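Local coordinates for protein imine reductase (Bacillus cereus, PDB 4D3D) that catalyses the NADPH-dependent, S-selective reduction of the imine 2-methylpyrroline, working as a dimer in which each chain carries a Rossmann-type and a helical domain, at residues S69-N72 against E73-A77; L83-D87 against Y88-Y92; A183-Y186 against Y187-M191; P238-E242 against G243-G247; A292-S295 against F296-I300. All blocks are in the same frame, centred on the assembly; numbering follows the deposited sequence.

Contact 1: residues S69-N72 against E73-A77; sequences STVN and EALAA
E73 reaches back over the first turn of helix 71-77 to meet T70, and the two form a capping box. Followed outward, its CB rests against the carbonyl oxygen of T70, E73 CG lies 3.3 Å from T70 OG1, and the carboxylate then turns OE1 onto the same residue. E73 OE1 stands 2.9 Å from T70 OG1 and takes a weak bond from T70 N (3.0 Å, only 133° at the hydrogen). The other oxygen, E73 OE2, accepts from a water at 2.7 Å that in turn accepts from S69 N. In the opposite sense, T70 at the N-cap offers OG1 to the backbone of E73, whose N donates over 3.2 Å at 159°. A chi1 of 71° sets OG1 between the T70 backbone N and carbonyl carbon, within reach of that amide. Behind the cap the helix runs regularly, L75 N bonding V71 O at 2.9 Å, while V71 CG1 lies alongside L75 CD1, both pointing the same way. V71 and A74 also pack on W50 of strand 46-50. Chemically, a carboxylate beside the helix's first turn should be favoured by the helix dipole and would probably stay ionised.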
loop_
_atom_site.group_PDB
_atom_site.type_symbol
_atom_site.label_atom_id
_atom_site.label_comp_id
_atom_site.label_asym_id
_atom_site.label_seq_id
_atom_site.Cartn_x
_atom_site.Cartn_y
_atom_site.Cartn_z
ATOM N N SER B 69 26.120 1.459 39.486
ATOM C CA SER B 69 25.304 0.413 40.089
ATOM C C SER B 69 23.788 0.698 40.097
ATOM O O SER B 69 22.936 -0.227 39.929
ATOM C CB SER B 69 25.804 0.162 41.532
ATOM O OG SER B 69 24.991 -0.872 42.178
ATOM N N THR B 70 23.441 1.971 40.283
ATOM C CA THR B 70 22.023 2.336 40.531
ATOM C C THR B 70 21.501 3.380 39.544
ATOM O O THR B 70 22.269 4.177 38.957
ATOM C CB THR B 70 21.832 2.910 41.956
ATOM O OG1 THR B 70 22.409 4.215 42.110
ATOM C CG2 THR B 70 22.457 2.017 43.022
ATOM N N VAL B 71 20.187 3.425 39.437
ATOM C CA VAL B 71 19.462 4.426 38.562
ATOM C C VAL B 71 19.812 5.841 39.068
ATOM O O VAL B 71 20.031 6.739 38.271
ATOM C CB VAL B 71 17.954 4.152 38.636
ATOM C CG1 VAL B 71 17.094 5.262 38.011
ATOM C CG2 VAL B 71 17.660 2.830 37.932
ATOM N N ASN B 72 19.911 6.001 40.396
ATOM C CA ASN B 72 20.229 7.324 41.033
ATOM C C ASN B 72 21.530 7.830 40.513
ATOM O O ASN B 72 21.675 9.007 40.147
ATOM C CB ASN B 72 20.225 7.226 42.582
ATOM C CG ASN B 72 18.902 7.596 43.153
ATOM O OD1 ASN B 72 18.626 7.463 44.347
ATOM N ND2 ASN B 72 18.070 8.095 42.285
ATOM N N GLU B 73 22.543 6.961 40.468
ATOM C CA GLU B 73 23.844 7.375 40.001
ATOM C C GLU B 73 23.826 7.722 38.515
ATOM O O GLU B 73 24.511 8.683 38.046
ATOM C CB GLU B 73 24.885 6.253 40.305
ATOM C CG GLU B 73 25.151 6.077 41.808
ATOM C CD GLU B 73 25.909 4.785 42.020
ATOM O OE1 GLU B 73 25.302 3.747 41.847
ATOM O OE2 GLU B 73 27.098 4.807 42.231
ATOM N N ALA B 74 23.054 6.949 37.748
ATOM C CA ALA B 74 22.984 7.183 36.321
ATOM C C ALA B 74 22.329 8.578 36.053
ATOM O O ALA B 74 22.772 9.309 35.198
ATOM C CB ALA B 74 22.200 6.059 35.601
ATOM N N LEU B 75 21.244 8.879 36.747
ATOM C CA LEU B 75 20.548 10.197 36.576
ATOM C C LEU B 75 21.495 11.331 36.986
ATOM O O LEU B 75 21.508 12.369 36.371
ATOM C CB LEU B 75 19.286 10.211 37.440
ATOM C CG LEU B 75 18.099 9.325 37.025
ATOM C CD1 LEU B 75 16.998 9.389 38.055
ATOM C CD2 LEU B 75 17.578 9.824 35.677
ATOM N N ALA B 76 22.239 11.157 38.071
ATOM C CA ALA B 76 23.125 12.217 38.589
ATOM C C ALA B 76 24.267 12.577 37.662
ATOM O O ALA B 76 24.791 13.722 37.720
ATOM C CB ALA B 76 23.658 11.842 39.985
ATOM N N ALA B 77 24.683 11.608 36.847
ATOM C CA ALA B 77 25.871 11.760 36.003
ATOM C C ALA B 77 25.798 12.876 34.965
ATOM O O ALA B 77 26.846 13.470 34.562
ATOM C CB ALA B 77 26.226 10.455 35.327
HETATM O O HOH W 1 28.335 2.711 40.964
#

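Contact 2: residues L83-D87 against Y88-Y92; sequences LSLTD and YNVMY
D87 OD1 accepts from N89 N at 2.8 Å, the shortest polar bond here, and the N-H points almost straight at it (169°). The oxygen uses its anti lone pair, the one away from OD2. D87 was modelled in two conformers, and this bond holds for the one described. In it D87 stands at the N-cap of helix 88-95, its chi1 of -164° carrying the carboxylate away from its own backbone N and forward over the first turn, and its side chain closes an Asx turn. The D87 carbonyl adds a second bond, from V90 N to D87 O at 3.2 Å, but this donor sits well above the carbonyl plane, 61° out of it. Y88 N, by contrast, is buried without a partner.

Apolar side chains pack beside this cap. L85 CD1 comes to 3.9 Å from V90 CG1 and to 4.0 Å from M91 CB, bridging two consecutive residues of the helix, while its CD2 also approaches V90 CG1. Deeper in, L83 crosses M91 at about a right angle, with L83 CD1 3.8 Å from M91 CG. A polar atom joins the packing one residue before the cap, where T86 OG1 meets V90 CG2 at 3.7 Å.

The segments form the link from strand 80-83 into helix 88-95 of the Rossmann-type domain. L83 packs on I27 of strand 23-27 and on L107 of strand 106-109, and L85 also lies on I27 and touches the probable dinucleotide-binding glycine motif. Y88 packs against K117, A118 and A121 of helix 115-127.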
loop_
_atom_site.group_PDB
_atom_site.type_symbol
_atom_site.label_atom_id
_atom_site.label_comp_id
_atom_site.label_asym_id
_atom_site.label_seq_id
_atom_site.Cartn_x
_atom_site.Cartn_y
_atom_site.Cartn_z
ATOM N N LEU B 83 16.854 7.029 27.062
ATOM C CA LEU B 83 16.165 5.875 27.571
ATOM C C LEU B 83 15.911 4.932 26.383
ATOM O O LEU B 83 14.990 5.136 25.600
ATOM C CB LEU B 83 14.862 6.287 28.201
ATOM C CG LEU B 83 14.977 7.232 29.398
ATOM C CD1 LEU B 83 13.609 7.565 29.890
ATOM C CD2 LEU B 83 15.688 6.526 30.528
ATOM N N SER B 84 16.767 3.949 26.230
ATOM C CA SER B 84 16.619 2.952 25.188
ATOM C C SER B 84 16.036 1.697 25.868
ATOM O O SER B 84 16.744 0.733 26.144
ATOM C CB SER B 84 17.999 2.755 24.534
ATOM O OG SER B 84 19.114 2.839 25.452
ATOM N N LEU B 85 14.777 1.774 26.242
ATOM C CA LEU B 85 14.133 0.756 26.987
ATOM C C LEU B 85 13.186 -0.020 26.033
ATOM O O LEU B 85 12.812 0.456 24.976
ATOM C CB LEU B 85 13.295 1.380 28.111
ATOM C CG LEU B 85 14.060 2.341 29.046
ATOM C CD1 LEU B 85 13.145 3.035 30.076
ATOM C CD2 LEU B 85 15.148 1.562 29.757
ATOM N N THR B 86 12.676 -1.113 26.511
ATOM C CA THR B 86 11.801 -1.932 25.670
ATOM C C THR B 86 10.356 -1.403 25.608
ATOM O O THR B 86 9.656 -1.682 24.653
ATOM C CB THR B 86 11.789 -3.425 26.134
ATOM O OG1 THR B 86 11.383 -3.490 27.499
ATOM C CG2 THR B 86 13.147 -4.113 25.963
ATOM N N ASP B 87 9.906 -0.630 26.621
ATOM C CA ASP B 87 8.527 -0.169 26.730
ATOM C C ASP B 87 8.495 1.063 27.624
ATOM O O ASP B 87 9.376 1.175 28.496
ATOM C CB ASP B 87 7.700 -1.248 27.416
ATOM C CG ASP B 87 6.191 -1.063 27.248
ATOM O OD1 ASP B 87 5.509 -0.343 28.024
ATOM O OD2 ASP B 87 5.655 -1.720 26.342
ATOM N N TYR B 88 7.481 1.909 27.505
ATOM C CA TYR B 88 7.302 2.998 28.483
ATOM C C TYR B 88 7.012 2.523 29.894
ATOM O O TYR B 88 7.393 3.231 30.910
ATOM C CB TYR B 88 6.162 3.955 28.064
ATOM C CG TYR B 88 6.568 4.979 27.045
ATOM C CD1 TYR B 88 6.632 4.680 25.666
ATOM C CD2 TYR B 88 6.914 6.283 27.461
ATOM C CE1 TYR B 88 7.028 5.643 24.744
ATOM C CE2 TYR B 88 7.281 7.240 26.543
ATOM C CZ TYR B 88 7.327 6.954 25.218
ATOM O OH TYR B 88 7.815 7.934 24.375
ATOM N N ASN B 89 6.397 1.339 30.036
ATOM C CA ASN B 89 6.230 0.819 31.400
ATOM C C ASN B 89 7.518 0.668 32.212
ATOM O O ASN B 89 7.474 0.807 33.470
ATOM C CB ASN B 89 5.424 -0.471 31.435
ATOM C CG ASN B 89 3.997 -0.189 31.083
ATOM O OD1 ASN B 89 3.552 0.978 31.150
ATOM N ND2 ASN B 89 3.317 -1.179 30.614
ATOM N N VAL B 90 8.598 0.364 31.521
ATOM C CA VAL B 90 9.904 0.173 32.153
ATOM C C VAL B 90 10.257 1.570 32.723
ATOM O O VAL B 90 10.762 1.663 33.807
ATOM C CB VAL B 90 11.029 -0.299 31.207
ATOM C CG1 VAL B 90 12.358 -0.353 31.932
ATOM C CG2 VAL B 90 10.707 -1.701 30.647
ATOM N N MET B 91 10.041 2.641 31.947
ATOM C CA MET B 91 10.348 4.001 32.450
ATOM C C MET B 91 9.725 4.310 33.781
ATOM O O MET B 91 10.409 4.743 34.716
ATOM C CB MET B 91 9.990 5.113 31.421
ATOM C CG MET B 91 10.537 6.436 31.817
ATOM S SD MET B 91 9.662 7.919 31.204
ATOM C CE MET B 91 8.127 7.792 32.037
ATOM N N TYR B 92 8.441 4.086 33.880
ATOM C CA TYR B 92 7.771 4.298 35.127
ATOM C C TYR B 92 8.343 3.434 36.217
ATOM O O TYR B 92 8.484 3.869 37.393
ATOM C CB TYR B 92 6.304 4.047 35.025
ATOM C CG TYR B 92 5.617 5.049 34.100
ATOM C CD1 TYR B 92 5.490 6.367 34.436
ATOM C CD2 TYR B 92 5.149 4.651 32.863
ATOM C CE1 TYR B 92 4.883 7.293 33.579
ATOM C CE2 TYR B 92 4.517 5.564 32.011
ATOM C CZ TYR B 92 4.394 6.868 32.349
ATOM O OH TYR B 92 3.770 7.766 31.510
#

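Contact 3: residues A183-Y186 against Y187-M191; sequences AMLY and YQIQM
L185 and I189 are brought together by their torsions on helix 182-210, the long interdomain alpha helix that leads from the Rossmann-type domain into the helical one, as in the 6-phosphogluconate dehydrogenase-like fold of imine reductases. Their pairing is i to i+4 packing along one helix face. L185 holds CG anti to the backbone N (chi1 178°), and this together with its chi2 brings L185 CD1 to I189. I189 has the less common chi1 of 66°, which puts CG1 between N and the carbonyl carbon, with CG2 anti to the carbonyl carbon, where it meets L185 CD1. The two side chains pass at a slant, L185 CD1 meeting I189 CG2 at 3.9 Å. I189 CG1 comes to 3.3 Å from L185 O.

One turn's spacing also pairs M184 with Q188. Their chains run side by side in the same direction, both bent at chi2, and M184 CE stops 4.0 Å from Q188 NE2. That amide nitrogen is bonded to the carbonyl oxygen of D113, with a weak bond to S112 OG, which ties the helix to the loop following strand 106-109.

The backbone supplies i to i+4 bonds throughout. Q188 N to M184 O is 2.9 Å and I189 N to L185 O is 3.0 Å, both close to straight; Y187 N to A183 O is the weak member.

Nearly all of this is buried, partly by the second subunit: the Y186 ring stands edge-to-face with Y221 of that chain, and I189 packs on its F218. Within its own chain Y186 has a cation-pi contact with R176. Nearer the base of its side chain, Q188 CG rests 3.2 Å from M184 O.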
loop_
_atom_site.group_PDB
_atom_site.type_symbol
_atom_site.label_atom_id
_atom_site.label_comp_id
_atom_site.label_asym_id
_atom_site.label_seq_id
_atom_site.Cartn_x
_atom_site.Cartn_y
_atom_site.Cartn_z
ATOM N N ALA B 183 6.408 12.370 17.098
ATOM C CA ALA B 183 7.406 11.444 16.678
ATOM C C ALA B 183 6.848 10.030 16.538
ATOM O O ALA B 183 7.177 9.325 15.546
ATOM C CB ALA B 183 8.574 11.437 17.627
ATOM N N MET B 184 5.951 9.641 17.429
ATOM C CA MET B 184 5.320 8.324 17.334
ATOM C C MET B 184 4.217 8.306 16.242
ATOM O O MET B 184 3.999 7.273 15.577
ATOM C CB MET B 184 4.762 7.886 18.683
ATOM C CG MET B 184 5.864 7.640 19.778
ATOM S SD MET B 184 7.531 7.093 19.233
ATOM C CE MET B 184 6.699 5.729 18.792
ATOM N N LEU B 185 3.531 9.412 16.095
ATOM C CA LEU B 185 2.447 9.521 15.116
ATOM C C LEU B 185 2.993 9.242 13.727
ATOM O O LEU B 185 2.492 8.331 13.036
ATOM C CB LEU B 185 1.764 10.839 15.139
ATOM C CG LEU B 185 0.624 10.958 14.046
ATOM C CD1 LEU B 185 -0.606 10.091 14.304
ATOM C CD2 LEU B 185 0.336 12.424 13.952
ATOM N N TYR B 186 4.005 9.960 13.332
ATOM C CA TYR B 186 4.574 9.817 11.968
ATOM C C TYR B 186 5.141 8.393 11.717
ATOM O O TYR B 186 4.922 7.766 10.690
ATOM C CB TYR B 186 5.626 10.836 11.679
ATOM C CG TYR B 186 5.082 12.251 11.362
ATOM C CD1 TYR B 186 4.810 13.173 12.353
ATOM C CD2 TYR B 186 4.765 12.616 10.037
ATOM C CE1 TYR B 186 4.294 14.439 12.065
ATOM C CE2 TYR B 186 4.233 13.877 9.751
ATOM C CZ TYR B 186 4.014 14.779 10.735
ATOM O OH TYR B 186 3.531 16.051 10.413
ATOM N N TYR B 187 5.820 7.827 12.737
ATOM C CA TYR B 187 6.294 6.465 12.660
ATOM C C TYR B 187 5.165 5.420 12.472
ATOM O O TYR B 187 5.196 4.596 11.518
ATOM C CB TYR B 187 7.063 6.165 13.964
ATOM C CG TYR B 187 7.820 4.839 13.836
ATOM C CD1 TYR B 187 9.089 4.774 13.277
ATOM C CD2 TYR B 187 7.207 3.680 14.239
ATOM C CE1 TYR B 187 9.741 3.551 13.143
ATOM C CE2 TYR B 187 7.841 2.458 14.137
ATOM C CZ TYR B 187 9.063 2.381 13.567
ATOM O OH TYR B 187 9.656 1.127 13.484
ATOM N N GLN B 188 4.154 5.473 13.308
ATOM C CA GLN B 188 3.109 4.469 13.282
ATOM C C GLN B 188 2.237 4.560 12.026
ATOM O O GLN B 188 1.848 3.510 11.488
ATOM C CB GLN B 188 2.194 4.554 14.500
ATOM C CG GLN B 188 2.866 4.291 15.847
ATOM C CD GLN B 188 3.616 2.977 15.947
ATOM O OE1 GLN B 188 3.402 2.075 15.161
ATOM N NE2 GLN B 188 4.542 2.870 16.960
ATOM N N ILE B 189 1.935 5.771 11.586
ATOM C CA ILE B 189 1.054 5.887 10.349
ATOM C C ILE B 189 1.865 5.412 9.091
ATOM O O ILE B 189 1.268 4.838 8.175
ATOM C CB ILE B 189 0.446 7.295 10.178
ATOM C CG1 ILE B 189 1.476 8.352 9.910
ATOM C CG2 ILE B 189 -0.460 7.586 11.375
ATOM C CD1 ILE B 189 0.827 9.748 9.729
ATOM N N GLN B 190 3.181 5.590 9.059
ATOM C CA GLN B 190 3.978 5.020 7.957
ATOM C C GLN B 190 3.989 3.477 8.035
ATOM O O GLN B 190 3.919 2.754 6.992
ATOM C CB GLN B 190 5.402 5.589 7.951
ATOM C CG GLN B 190 5.543 7.001 7.389
ATOM C CD GLN B 190 7.023 7.355 7.226
ATOM O OE1 GLN B 190 7.524 7.708 6.124
ATOM N NE2 GLN B 190 7.755 7.082 8.277
ATOM N N MET B 191 4.016 2.910 9.253
ATOM C CA MET B 191 3.934 1.480 9.385
ATOM C C MET B 191 2.587 0.887 9.028
ATOM O O MET B 191 2.544 -0.252 8.552
ATOM C CB MET B 191 4.410 0.964 10.800
ATOM C CG MET B 191 5.863 1.274 11.096
ATOM S SD MET B 191 7.056 0.835 9.817
ATOM C CE MET B 191 6.881 -0.902 9.874
#

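Contact 4: residues P238-E242 against G243-G247; sequences PRLDE and GEHPG
R239 and P246 lie obliquely across one another, the guanidinium folded back over the loop that follows its own helix. P246 CD sits over one face of that flat group, 3.6 Å from R239 NH2. The same NH2 donates to P246 O at 3.0 Å; the nitrogen lies in the plane of the carbonyl, but the oxygen is 24° out of the guanidinium plane and the bond is bent (131°). Along the edge, R239 NE donates in plane to a water that in turn donates to E244 O. A bend at chi3 (51°) turns the group toward P246, and NH1 makes a salt bridge with D248, so the guanidinium is fixed from several directions.

L240 and H245 meet at about a right angle, with L240 CD2 at the imidazole edge, 4.0 Å from H245 CE1. H245 ND1 is bonded to T297 OG1.

Behind these side chains helix 215-242 ends in a Schellman motif. E244 N reaches R239 O at 3.0 Å, G243 N reaches L240 O at 3.0 Å from well above the carbonyl plane, and G243 takes the positive phi.

The turn leads from helix 215-242 into the loop before helix 252-268. H245 packs against I300 and E301 of helix 300-304, and the D241 carboxylate accepts from the A215 and E216 backbone nitrogens of the second subunit, at the N-terminal start of that subunit's helix 215-242.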
loop_
_atom_site.group_PDB
_atom_site.type_symbol
_atom_site.label_atom_id
_atom_site.label_comp_id
_atom_site.label_asym_id
_atom_site.label_seq_id
_atom_site.Cartn_x
_atom_site.Cartn_y
_atom_site.Cartn_z
ATOM N N PRO B 238 -4.732 17.767 -1.880
ATOM C CA PRO B 238 -5.415 19.065 -1.703
ATOM C C PRO B 238 -6.923 18.938 -1.606
ATOM O O PRO B 238 -7.535 19.717 -0.859
ATOM C CB PRO B 238 -4.942 19.873 -2.945
ATOM C CG PRO B 238 -4.500 18.838 -3.947
ATOM C CD PRO B 238 -3.999 17.681 -3.148
ATOM N N ARG B 239 -7.516 17.935 -2.279
ATOM C CA ARG B 239 -8.976 17.667 -2.169
ATOM C C ARG B 239 -9.336 17.194 -0.720
ATOM O O ARG B 239 -10.288 17.623 -0.104
ATOM C CB ARG B 239 -9.401 16.645 -3.219
ATOM C CG ARG B 239 -9.229 17.180 -4.662
ATOM C CD ARG B 239 -9.093 16.181 -5.771
ATOM N NE ARG B 239 -10.120 15.227 -5.720
ATOM C CZ ARG B 239 -10.993 14.932 -6.689
ATOM N NH1 ARG B 239 -10.953 15.555 -7.860
ATOM N NH2 ARG B 239 -11.903 13.974 -6.424
ATOM N N LEU B 240 -8.551 16.216 -0.245
ATOM C CA LEU B 240 -8.740 15.700 1.094
ATOM C C LEU B 240 -8.651 16.839 2.107
ATOM O O LEU B 240 -9.526 16.877 3.049
ATOM C CB LEU B 240 -7.668 14.642 1.366
ATOM C CG LEU B 240 -8.023 13.245 0.738
ATOM C CD1 LEU B 240 -6.779 12.388 0.477
ATOM C CD2 LEU B 240 -9.020 12.517 1.582
ATOM N N ASP B 241 -7.673 17.733 1.947
ATOM C CA ASP B 241 -7.523 18.865 2.895
ATOM C C ASP B 241 -8.669 19.880 2.839
ATOM O O ASP B 241 -8.976 20.526 3.870
ATOM C CB ASP B 241 -6.166 19.563 2.786
ATOM C CG ASP B 241 -5.039 18.796 3.511
ATOM O OD1 ASP B 241 -5.383 17.889 4.307
ATOM O OD2 ASP B 241 -3.886 19.107 3.182
ATOM N N GLU B 242 -9.387 19.889 1.727
ATOM C CA GLU B 242 -10.634 20.669 1.628
ATOM C C GLU B 242 -11.906 19.939 2.066
ATOM O O GLU B 242 -12.995 20.538 2.134
ATOM C CB GLU B 242 -10.771 21.209 0.182
ATOM C CG GLU B 242 -9.809 22.279 -0.200
ATOM C CD GLU B 242 -10.236 23.654 0.362
ATOM O OE1 GLU B 242 -11.337 24.165 0.009
ATOM O OE2 GLU B 242 -9.481 24.206 1.210
ATOM N N GLY B 243 -11.831 18.654 2.334
ATOM C CA GLY B 243 -12.945 17.816 2.639
ATOM C C GLY B 243 -13.848 17.572 1.416
ATOM O O GLY B 243 -15.037 17.278 1.570
ATOM N N GLU B 244 -13.253 17.642 0.244
ATOM C CA GLU B 244 -13.956 17.492 -1.043
ATOM C C GLU B 244 -13.701 16.117 -1.668
ATOM O O GLU B 244 -12.557 15.747 -1.949
ATOM C CB GLU B 244 -13.524 18.590 -2.007
ATOM C CG GLU B 244 -14.038 19.995 -1.593
ATOM C CD GLU B 244 -15.577 20.070 -1.503
ATOM O OE1 GLU B 244 -16.257 19.706 -2.494
ATOM O OE2 GLU B 244 -16.119 20.459 -0.434
ATOM N N HIS B 245 -14.792 15.436 -2.017
ATOM C CA HIS B 245 -14.757 14.117 -2.613
ATOM C C HIS B 245 -15.601 14.059 -3.911
ATOM O O HIS B 245 -16.398 13.111 -4.132
ATOM C CB HIS B 245 -15.289 13.079 -1.616
ATOM C CG HIS B 245 -14.634 13.129 -0.280
ATOM N ND1 HIS B 245 -13.318 12.755 -0.097
ATOM C CD2 HIS B 245 -15.104 13.482 0.943
ATOM C CE1 HIS B 245 -12.983 12.950 1.169
ATOM N NE2 HIS B 245 -14.047 13.369 1.836
ATOM N N PRO B 246 -15.391 15.014 -4.822
ATOM C CA PRO B 246 -16.275 14.953 -6.027
ATOM C C PRO B 246 -15.950 13.780 -6.878
ATOM O O PRO B 246 -14.779 13.368 -6.959
ATOM C CB PRO B 246 -15.902 16.251 -6.769
ATOM C CG PRO B 246 -14.516 16.510 -6.370
ATOM C CD PRO B 246 -14.426 16.122 -4.937
ATOM N N GLY B 247 -16.943 13.263 -7.594
ATOM C CA GLY B 247 -16.699 12.159 -8.481
ATOM C C GLY B 247 -16.261 12.505 -9.883
ATOM O O GLY B 247 -16.646 11.810 -10.798
HETATM O O HOH W 2 -11.265 13.690 -3.445
#

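Contact 5: residues A292-S295 against F296-I300; sequences ASDS and FTSLI
S295 has polyproline-II-like backbone angles, after which the chain turns into a short 3-10 segment, 296-298, whose phi and psi values stay in the right-handed helical region. S295 thus begins the turn, and its side chain forms an ST turn: T297 N donates to S295 OG over 3.2 Å at 175°, almost perfectly straight. Its carbonyl closes the 3-10 turn, S295 O accepting from S298 N at 3.0 Å, with that donor 51° out of the carbonyl plane.

The same carbonyl oxygen is gripped a second time, by S298 OG, which lies 2.8 Å from S295 O and approaches nearly along the C=O direction. S298 achieves this with chi1 at 64°, tucking its hydroxyl back between its backbone N and carbonyl carbon. Two donors from one residue, the amide and the hydroxyl, therefore hold S295 O at different angles.

S295 OG has a stronger partner outside, D250 OD1, and F296 N donates to OD2 of the same carboxylate, so D250 secures the start of the turn, while T297 OG1, whose outside partner is H245, lies a long 3.3 Å from S295 OG. The F296 ring stands edge-to-face with Y236 of helix 215-242 and with W195 of the second subunit. D294, whose OD2 is bonded to H291 ND1, brings its CB to 3.9 Å from S298 OG.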
loop_
_atom_site.group_PDB
_atom_site.type_symbol
_atom_site.label_atom_id
_atom_site.label_comp_id
_atom_site.label_asym_id
_atom_site.label_seq_id
_atom_site.Cartn_x
_atom_site.Cartn_y
_atom_site.Cartn_z
ATOM N N ALA B 292 -22.343 6.797 -3.507
ATOM C CA ALA B 292 -22.146 6.144 -4.839
ATOM C C ALA B 292 -21.458 7.033 -5.878
ATOM O O ALA B 292 -20.675 6.465 -6.709
ATOM C CB ALA B 292 -23.482 5.677 -5.408
ATOM N N SER B 293 -21.762 8.319 -5.929
ATOM C CA SER B 293 -21.258 9.264 -6.950
ATOM C C SER B 293 -20.058 10.098 -6.511
ATOM O O SER B 293 -19.599 10.984 -7.252
ATOM C CB SER B 293 -22.409 10.204 -7.507
ATOM O OG SER B 293 -23.447 9.380 -8.078
ATOM N N ASP B 294 -19.560 9.858 -5.279
ATOM C CA ASP B 294 -18.336 10.541 -4.832
ATOM C C ASP B 294 -17.057 9.772 -5.136
ATOM O O ASP B 294 -17.104 8.580 -5.496
ATOM C CB ASP B 294 -18.373 10.690 -3.325
ATOM C CG ASP B 294 -19.527 11.538 -2.789
ATOM O OD1 ASP B 294 -20.192 12.294 -3.532
ATOM O OD2 ASP B 294 -19.723 11.492 -1.541
ATOM N N SER B 295 -15.920 10.461 -5.029
ATOM C CA SER B 295 -14.608 9.800 -5.117
ATOM C C SER B 295 -14.487 8.764 -4.035
ATOM O O SER B 295 -15.148 8.874 -2.929
ATOM C CB SER B 295 -13.504 10.824 -4.891
ATOM O OG SER B 295 -12.235 10.186 -4.905
ATOM N N PHE B 296 -13.768 7.685 -4.322
ATOM C CA PHE B 296 -13.388 6.728 -3.226
ATOM C C PHE B 296 -12.708 7.347 -2.056
ATOM O O PHE B 296 -12.698 6.706 -0.972
ATOM C CB PHE B 296 -12.614 5.541 -3.786
ATOM C CG PHE B 296 -11.107 5.759 -3.860
ATOM C CD1 PHE B 296 -10.528 6.372 -4.950
ATOM C CD2 PHE B 296 -10.287 5.288 -2.852
ATOM C CE1 PHE B 296 -9.152 6.525 -5.020
ATOM C CE2 PHE B 296 -8.925 5.440 -2.902
ATOM C CZ PHE B 296 -8.343 6.063 -3.997
ATOM N N THR B 297 -12.207 8.572 -2.158
ATOM C CA THR B 297 -11.592 9.278 -1.006
ATOM C C THR B 297 -12.624 9.514 0.088
ATOM O O THR B 297 -12.281 9.689 1.237
ATOM C CB THR B 297 -10.872 10.572 -1.370
ATOM O OG1 THR B 297 -11.789 11.507 -1.940
ATOM C CG2 THR B 297 -9.757 10.300 -2.307
ATOM N N SER B 298 -13.891 9.478 -0.305
ATOM C CA SER B 298 -14.981 9.625 0.641
ATOM C C SER B 298 -14.942 8.516 1.712
ATOM O O SER B 298 -15.595 8.696 2.771
ATOM C CB SER B 298 -16.360 9.631 -0.050
ATOM O OG SER B 298 -16.688 8.415 -0.697
ATOM N N LEU B 299 -14.308 7.391 1.438
ATOM C CA LEU B 299 -14.120 6.334 2.452
ATOM C C LEU B 299 -13.344 6.759 3.711
ATOM O O LEU B 299 -13.487 6.087 4.752
ATOM C CB LEU B 299 -13.550 5.059 1.867
ATOM C CG LEU B 299 -14.332 4.380 0.726
ATOM C CD1 LEU B 299 -13.588 3.250 0.086
ATOM C CD2 LEU B 299 -15.698 3.930 1.245
ATOM N N ILE B 300 -12.700 7.895 3.667
ATOM C CA ILE B 300 -12.082 8.408 4.883
ATOM C C ILE B 300 -13.149 8.703 5.944
ATOM O O ILE B 300 -12.908 8.579 7.128
ATOM C CB ILE B 300 -11.146 9.572 4.579
ATOM C CG1 ILE B 300 -10.143 9.689 5.747
ATOM C CG2 ILE B 300 -11.903 10.806 4.367
ATOM C CD1 ILE B 300 -9.040 10.683 5.546
#

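In the fold
Contacts 1 and 2 belong to the Rossmann-type domain, each at the start of a helix, with centres 16 Å apart. The centre of contact 3, on helix 182-210, lies about 4 Å from the centre of the chain, 18 Å from that of contact 2 and 23 Å from that of contact 4. Contacts 4 and 5 touch: H245 ND1 to T297 OG1 is 2.7 Å and H245 O to S295 N is 2.8 Å, both probable hydrogen bonds. Contacts 3, 4 and 5 all reach the second subunit. M191 of contact 3 touches a bound glycol; the side chains of F296 and R239 lie about 5 and 7 Å from one. Y236, F296's ring partner, lines the glycol pocket, possibly near the substrate cleft.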